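Local coordinates for putative sensory box/GGDEF family protein (Vibrio parahaemolyticus, PDB 3LID) that probably makes cyclic di-GMP from two GTP molecules under the control of an extracellular PDC-fold sensor domain, the part described here, at residues R187-I201 with L261-R275. Numbering follows the deposited sequence.
Sequences RDFHIELVKHKGFYI and LHLIIDLSNEQLSKR. With EDO (1,2-ethanediol), chain H.
The guanidinium of Arg275 lies flat on the Phe189 ring, the planes 7° apart, in an off-centre cation-pi stack with CZ 4.1 Å from the ring centroid. A bend at chi3 (35°) turns the group onto the ring while its outer edge meets the backbone: Arg275 NH1 and NH2 both donate to Arg187 O, each at 2.9 Å, and the oxygen lies in the guanidinium plane. A weak bond from Arg275 NH1 to Asp188 O and a salt bridge from NH2 to Glu18 of helix 9-45 add to this hold. Ile265 covers the opposite face of the ring with CD1, and Leu267 CD1 meets its edge, 3.7 Å from Phe189 CE1.

Backbone bonds join strands 192-195 and 261-268 as antiparallel neighbours. Glu192 and Val194 form hydrogen-bonded pairs with Ile264 and His262; Leu193 and Leu263 make the non-hydrogen-bonded pair between them. This ladder belongs to the second of two antiparallel sheets in the chain of this PDC-fold sensor domain. On the face toward helix 9-45, Leu193 and Leu263 point the same way side by side, CD2 of the former 3.8 Å from CD1 of the latter, and Ile191 CG2 packs on Leu263 CB. On the other face, Val194 CG2 touches Ile264 CG1 at 3.8 Å and lies over one face of the Tyr200 ring, toward its rim; Phe222 covers this cluster.

Water links the polar side chains of that face. One molecule donates to Glu192 OE1 and Asp266 OD2 and accepts from Tyr200 OH, probably easing repulsion between carboxylates whose OE1 and OD2 lie 4.4 Å apart. Glu192 OE2 has a salt bridge to Arg208 and a hydrogen bond to Ser203, and the Tyr226 hydroxyl is hydrogen-bonded to Asp266 OD2. Another water lies in the His262 ring plane, 2.8 Å from NE2, while ND1 is hydrogen-bonded to Ser252.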
loop_
_atom_site.group_PDB
_atom_site.type_symbol
_atom_site.label_atom_id
_atom_site.label_comp_id
_atom_site.label_asym_id
_atom_site.label_seq_id
_atom_site.Cartn_x
_atom_site.Cartn_y
_atom_site.Cartn_z
ATOM N N ARG A 187 -19.043 -10.805 5.163
ATOM C CA ARG A 187 -18.796 -12.106 4.516
ATOM C C ARG A 187 -17.750 -12.976 5.214
ATOM O O ARG A 187 -17.582 -14.108 4.822
ATOM C CB ARG A 187 -18.443 -11.959 3.034
ATOM C CG ARG A 187 -19.498 -11.276 2.209
ATOM C CD ARG A 187 -19.094 -11.351 0.714
ATOM N NE ARG A 187 -19.935 -10.633 -0.261
ATOM C CZ ARG A 187 -21.012 -11.185 -0.805
ATOM N NH1 ARG A 187 -21.409 -12.409 -0.416
ATOM N NH2 ARG A 187 -21.726 -10.546 -1.690
ATOM N N ASP A 188 -17.068 -12.429 6.224
ATOM C CA ASP A 188 -16.017 -13.119 6.979
ATOM C C ASP A 188 -14.987 -13.680 6.026
ATOM O O ASP A 188 -14.669 -14.868 6.060
ATOM C CB ASP A 188 -16.604 -14.220 7.902
ATOM C CG ASP A 188 -15.548 -14.899 8.761
ATOM O OD1 ASP A 188 -14.669 -14.179 9.273
ATOM O OD2 ASP A 188 -15.585 -16.150 8.946
ATOM N N PHE A 189 -14.421 -12.822 5.179
ATOM C CA PHE A 189 -13.324 -13.250 4.378
ATOM C C PHE A 189 -12.063 -12.358 4.663
ATOM O O PHE A 189 -12.219 -11.154 4.856
ATOM C CB PHE A 189 -13.644 -12.999 2.915
ATOM C CG PHE A 189 -14.550 -14.005 2.284
ATOM C CD1 PHE A 189 -14.297 -15.373 2.390
ATOM C CD2 PHE A 189 -15.628 -13.563 1.526
ATOM C CE1 PHE A 189 -15.147 -16.297 1.699
ATOM C CE2 PHE A 189 -16.495 -14.499 0.857
ATOM C CZ PHE A 189 -16.223 -15.824 0.929
ATOM N N HIS A 190 -10.899 -12.983 4.612
ATOM C CA HIS A 190 -9.597 -12.254 4.631
ATOM C C HIS A 190 -9.017 -12.165 3.242
ATOM O O HIS A 190 -8.829 -13.175 2.586
ATOM C CB HIS A 190 -8.635 -12.935 5.544
ATOM C CG HIS A 190 -9.024 -12.862 6.999
ATOM N ND1 HIS A 190 -8.634 -11.821 7.825
ATOM C CD2 HIS A 190 -9.769 -13.699 7.773
ATOM C CE1 HIS A 190 -9.104 -12.032 9.054
ATOM N NE2 HIS A 190 -9.809 -13.156 9.042
ATOM N N ILE A 191 -8.698 -10.950 2.781
ATOM C CA ILE A 191 -8.113 -10.888 1.460
ATOM C C ILE A 191 -6.616 -10.766 1.645
ATOM O O ILE A 191 -6.181 -9.952 2.456
ATOM C CB ILE A 191 -8.698 -9.718 0.657
ATOM C CG1 ILE A 191 -10.183 -9.963 0.420
ATOM C CG2 ILE A 191 -7.823 -9.404 -0.664
ATOM C CD1 ILE A 191 -10.840 -8.945 -0.378
ATOM N N GLU A 192 -5.847 -11.563 0.955
ATOM C CA GLU A 192 -4.393 -11.466 0.997
ATOM C C GLU A 192 -3.981 -10.675 -0.237
ATOM O O GLU A 192 -4.673 -10.711 -1.281
ATOM C CB GLU A 192 -3.743 -12.879 0.956
ATOM C CG GLU A 192 -3.952 -13.592 2.285
ATOM C CD GLU A 192 -3.512 -15.050 2.250
ATOM O OE1 GLU A 192 -4.111 -15.807 1.470
ATOM O OE2 GLU A 192 -2.583 -15.425 2.984
ATOM N N LEU A 193 -2.839 -9.974 -0.162
ATOM C CA LEU A 193 -2.337 -9.324 -1.354
ATOM C C LEU A 193 -1.049 -9.997 -1.757
ATOM O O LEU A 193 -0.114 -10.124 -0.949
ATOM C CB LEU A 193 -1.943 -7.816 -1.044
ATOM C CG LEU A 193 -3.137 -7.002 -0.519
ATOM C CD1 LEU A 193 -2.596 -5.531 -0.156
ATOM C CD2 LEU A 193 -4.180 -6.905 -1.624
ATOM N N VAL A 194 -0.986 -10.391 -3.000
ATOM C CA VAL A 194 0.143 -11.068 -3.626
ATOM C C VAL A 194 0.628 -10.265 -4.731
ATOM O O VAL A 194 -0.117 -9.899 -5.664
ATOM C CB VAL A 194 -0.312 -12.514 -4.130
ATOM C CG1 VAL A 194 0.862 -13.182 -4.819
ATOM C CG2 VAL A 194 -0.708 -13.319 -2.909
ATOM N N LYS A 195 1.947 -9.977 -4.746
ATOM C CA LYS A 195 2.476 -9.146 -5.793
ATOM C C LYS A 195 2.670 -9.875 -7.103
ATOM O O LYS A 195 2.562 -11.107 -7.171
ATOM C CB LYS A 195 3.899 -8.667 -5.375
ATOM C CG LYS A 195 3.719 -7.704 -4.156
ATOM C CD LYS A 195 5.113 -6.977 -3.987
ATOM C CE LYS A 195 6.124 -8.026 -3.460
ATOM N NZ LYS A 195 7.537 -7.283 -3.241
ATOM N N HIS A 196 2.976 -9.123 -8.119
ATOM C CA HIS A 196 3.215 -9.661 -9.461
ATOM C C HIS A 196 4.320 -10.727 -9.445
ATOM O O HIS A 196 4.324 -11.709 -10.279
ATOM C CB HIS A 196 3.646 -8.462 -10.305
ATOM C CG HIS A 196 4.070 -8.800 -11.686
ATOM N ND1 HIS A 196 3.230 -9.428 -12.582
ATOM C CD2 HIS A 196 5.236 -8.566 -12.343
ATOM C CE1 HIS A 196 3.871 -9.598 -13.723
ATOM N NE2 HIS A 196 5.084 -9.083 -13.611
ATOM N N LYS A 197 5.291 -10.530 -8.539
ATOM C CA LYS A 197 6.372 -11.530 -8.353
ATOM C C LYS A 197 6.004 -12.750 -7.547
ATOM O O LYS A 197 6.853 -13.626 -7.401
ATOM C CB LYS A 197 7.550 -10.912 -7.604
ATOM C CG LYS A 197 7.127 -10.622 -6.040
ATOM C CD LYS A 197 8.662 -9.963 -5.838
ATOM C CE LYS A 197 9.179 -9.202 -7.007
ATOM N NZ LYS A 197 10.705 -9.364 -7.516
ATOM N N GLY A 198 4.776 -12.852 -7.026
ATOM C CA GLY A 198 4.329 -14.042 -6.291
ATOM C C GLY A 198 4.427 -14.026 -4.774
ATOM O O GLY A 198 3.862 -14.835 -4.087
ATOM N N PHE A 199 5.118 -12.998 -4.218
ATOM C CA PHE A 199 5.271 -12.961 -2.801
ATOM C C PHE A 199 4.157 -12.154 -2.141
ATOM O O PHE A 199 3.562 -11.274 -2.788
ATOM C CB PHE A 199 6.649 -12.313 -2.461
ATOM C CG PHE A 199 7.816 -13.230 -2.802
ATOM C CD1 PHE A 199 8.072 -14.311 -1.970
ATOM C CD2 PHE A 199 8.590 -12.960 -3.885
ATOM C CE1 PHE A 199 9.175 -15.169 -2.302
ATOM C CE2 PHE A 199 9.710 -13.839 -4.229
ATOM C CZ PHE A 199 9.916 -14.905 -3.368
ATOM N N TYR A 200 3.925 -12.426 -0.883
ATOM C CA TYR A 200 2.809 -11.836 -0.135
ATOM C C TYR A 200 3.191 -10.534 0.533
ATOM O O TYR A 200 4.275 -10.461 1.181
ATOM C CB TYR A 200 2.382 -12.768 0.956
ATOM C CG TYR A 200 1.600 -13.984 0.431
ATOM C CD1 TYR A 200 0.243 -14.080 0.636
ATOM C CD2 TYR A 200 2.286 -15.074 -0.162
ATOM C CE1 TYR A 200 -0.513 -15.207 0.183
ATOM C CE2 TYR A 200 1.536 -16.195 -0.633
ATOM C CZ TYR A 200 0.180 -16.245 -0.415
ATOM O OH TYR A 200 -0.520 -17.391 -0.834
ATOM N N ILE A 201 2.320 -9.522 0.414
ATOM C CA ILE A 201 2.565 -8.274 1.186
ATOM C C ILE A 201 1.439 -8.009 2.160
ATOM O O ILE A 201 1.482 -7.014 2.926
ATOM C CB ILE A 201 2.780 -7.074 0.277
ATOM C CG1 ILE A 201 1.607 -6.871 -0.694
ATOM C CG2 ILE A 201 4.088 -7.197 -0.501
ATOM C CD1 ILE A 201 1.732 -5.520 -1.402
ATOM N N LEU A 261 -1.597 -6.139 -8.930
ATOM C CA LEU A 261 -1.598 -6.563 -7.538
ATOM C C LEU A 261 -2.707 -7.596 -7.461
ATOM O O LEU A 261 -3.809 -7.352 -7.936
ATOM C CB LEU A 261 -1.964 -5.394 -6.592
ATOM C CG LEU A 261 -1.920 -5.806 -5.111
ATOM C CD1 LEU A 261 -0.537 -6.247 -4.627
ATOM C CD2 LEU A 261 -2.315 -4.488 -4.348
ATOM N N HIS A 262 -2.411 -8.758 -6.910
ATOM C CA HIS A 262 -3.460 -9.847 -6.944
ATOM C C HIS A 262 -4.104 -9.960 -5.609
ATOM O O HIS A 262 -3.443 -9.982 -4.573
ATOM C CB HIS A 262 -2.767 -11.179 -7.299
ATOM C CG HIS A 262 -1.985 -11.101 -8.569
ATOM N ND1 HIS A 262 -2.588 -10.887 -9.801
ATOM C CD2 HIS A 262 -0.651 -11.247 -8.823
ATOM C CE1 HIS A 262 -1.667 -10.894 -10.753
ATOM N NE2 HIS A 262 -0.486 -11.124 -10.199
ATOM N N LEU A 263 -5.436 -9.986 -5.593
ATOM C CA LEU A 263 -6.146 -10.061 -4.341
ATOM C C LEU A 263 -6.619 -11.539 -4.275
ATOM O O LEU A 263 -7.194 -12.046 -5.233
ATOM C CB LEU A 263 -7.403 -9.173 -4.355
ATOM C CG LEU A 263 -7.161 -7.656 -4.110
ATOM C CD1 LEU A 263 -6.050 -7.083 -4.983
ATOM C CD2 LEU A 263 -8.520 -6.953 -4.440
ATOM N N ILE A 264 -6.384 -12.151 -3.139
ATOM C CA ILE A 264 -6.624 -13.627 -2.973
ATOM C C ILE A 264 -7.452 -13.891 -1.786
ATOM O O ILE A 264 -7.215 -13.356 -0.700
ATOM C CB ILE A 264 -5.285 -14.302 -2.784
ATOM C CG1 ILE A 264 -4.334 -14.028 -3.975
ATOM C CG2 ILE A 264 -5.415 -15.843 -2.465
ATOM C CD1 ILE A 264 -4.760 -14.553 -5.280
ATOM N N ILE A 265 -8.434 -14.822 -1.934
ATOM C CA ILE A 265 -9.118 -15.367 -0.808
ATOM C C ILE A 265 -8.799 -16.865 -0.902
ATOM O O ILE A 265 -9.138 -17.483 -1.892
ATOM C CB ILE A 265 -10.639 -15.114 -0.850
ATOM C CG1 ILE A 265 -10.862 -13.620 -0.649
ATOM C CG2 ILE A 265 -11.381 -15.875 0.302
ATOM C CD1 ILE A 265 -12.265 -13.156 -0.807
ATOM N N ASP A 266 -8.101 -17.371 0.101
ATOM C CA ASP A 266 -7.579 -18.754 0.125
ATOM C C ASP A 266 -8.195 -19.407 1.356
ATOM O O ASP A 266 -7.935 -19.010 2.474
ATOM C CB ASP A 266 -6.023 -18.721 0.126
ATOM C CG ASP A 266 -5.380 -20.056 0.439
ATOM O OD1 ASP A 266 -6.109 -21.051 0.710
ATOM O OD2 ASP A 266 -4.122 -20.089 0.460
ATOM N N LEU A 267 -9.098 -20.388 1.155
ATOM C CA LEU A 267 -9.716 -21.089 2.290
ATOM C C LEU A 267 -9.418 -22.602 2.173
ATOM O O LEU A 267 -9.546 -23.208 1.081
ATOM C CB LEU A 267 -11.223 -20.956 2.199
ATOM C CG LEU A 267 -11.657 -19.505 2.409
ATOM C CD1 LEU A 267 -12.975 -19.291 1.689
ATOM C CD2 LEU A 267 -11.750 -19.310 3.900
ATOM N N SER A 268 -8.948 -23.183 3.258
ATOM C CA SER A 268 -8.718 -24.667 3.260
ATOM C C SER A 268 -10.064 -25.377 3.449
ATOM O O SER A 268 -11.110 -24.743 3.786
ATOM C CB SER A 268 -7.851 -25.017 4.448
ATOM O OG SER A 268 -8.600 -24.696 5.617
ATOM N N ASN A 269 -10.073 -26.690 3.225
ATOM C CA ASN A 269 -11.297 -27.466 3.460
ATOM C C ASN A 269 -11.856 -27.239 4.803
ATOM O O ASN A 269 -13.072 -27.185 4.979
ATOM C CB ASN A 269 -11.023 -28.962 3.328
ATOM C CG ASN A 269 -10.698 -29.344 1.917
ATOM O OD1 ASN A 269 -9.899 -30.261 1.677
ATOM N ND2 ASN A 269 -11.286 -28.632 0.961
ATOM N N GLU A 270 -10.981 -27.091 5.778
ATOM C CA GLU A 270 -11.460 -27.002 7.141
ATOM C C GLU A 270 -12.261 -25.701 7.259
ATOM O O GLU A 270 -13.342 -25.651 7.895
ATOM C CB GLU A 270 -10.272 -27.004 8.093
ATOM C CG GLU A 270 -10.657 -26.859 9.518
ATOM C CD GLU A 270 -10.777 -28.191 10.225
ATOM O OE1 GLU A 270 -10.062 -29.145 9.808
ATOM O OE2 GLU A 270 -11.555 -28.280 11.215
ATOM N N GLN A 271 -11.759 -24.649 6.606
ATOM C CA GLN A 271 -12.372 -23.337 6.794
ATOM C C GLN A 271 -13.653 -23.324 6.043
ATOM O O GLN A 271 -14.613 -22.708 6.471
ATOM C CB GLN A 271 -11.433 -22.199 6.348
ATOM C CG GLN A 271 -10.075 -22.199 7.039
ATOM C CD GLN A 271 -9.187 -21.100 6.518
ATOM O OE1 GLN A 271 -8.568 -21.238 5.466
ATOM N NE2 GLN A 271 -9.118 -19.999 7.249
ATOM N N LEU A 272 -13.699 -24.061 4.937
ATOM C CA LEU A 272 -14.902 -24.121 4.133
ATOM C C LEU A 272 -16.056 -24.856 4.839
ATOM O O LEU A 272 -17.218 -24.427 4.742
ATOM C CB LEU A 272 -14.592 -24.789 2.802
ATOM C CG LEU A 272 -13.747 -24.051 1.780
ATOM C CD1 LEU A 272 -13.270 -25.059 0.702
ATOM C CD2 LEU A 272 -14.599 -23.002 1.116
ATOM N N SER A 273 -15.734 -25.952 5.521
ATOM C CA SER A 273 -16.748 -26.716 6.292
ATOM C C SER A 273 -17.566 -25.804 7.214
ATOM O O SER A 273 -18.809 -25.793 7.198
ATOM C CB SER A 273 -16.071 -27.766 7.181
ATOM O OG SER A 273 -15.171 -28.540 6.432
ATOM N N LYS A 274 -16.841 -25.047 8.024
ATOM C CA LYS A 274 -17.445 -24.132 8.983
ATOM C C LYS A 274 -18.414 -23.067 8.395
ATOM O O LYS A 274 -19.493 -22.844 8.953
ATOM C CB LYS A 274 -16.348 -23.531 9.853
ATOM C CG LYS A 274 -15.168 -24.486 9.942
ATOM C CD LYS A 274 -14.185 -24.186 11.108
ATOM C CE LYS A 274 -13.443 -25.482 11.559
ATOM N NZ LYS A 274 -12.259 -25.273 12.478
ATOM N N ARG A 275 -18.089 -22.418 7.281
ATOM C CA ARG A 275 -19.098 -21.458 6.764
ATOM C C ARG A 275 -20.393 -22.143 6.317
ATOM O O ARG A 275 -21.351 -21.473 5.884
ATOM C CB ARG A 275 -18.597 -20.573 5.617
ATOM C CG ARG A 275 -17.128 -20.331 5.638
ATOM C CD ARG A 275 -16.719 -19.602 4.304
ATOM N NE ARG A 275 -17.683 -18.659 3.759
ATOM C CZ ARG A 275 -17.652 -17.354 4.034
ATOM N NH1 ARG A 275 -16.737 -16.891 4.893
ATOM N NH2 ARG A 275 -18.530 -16.533 3.469
HETATM C C1 EDO H . 8.525 -6.605 0.147
HETATM O O1 EDO H . 7.776 -7.806 -0.293
HETATM C C2 EDO H . 7.608 -5.405 0.005
HETATM O O2 EDO H . 7.406 -5.140 -1.391
HETATM O O HOH W 1 -14.556 -18.354 6.755
HETATM O O HOH W 2 -6.956 -15.385 1.879
HETATM O O HOH W 3 -2.987 -17.647 -0.011
HETATM O O HOH W 4 1.342 -10.937 -12.252
#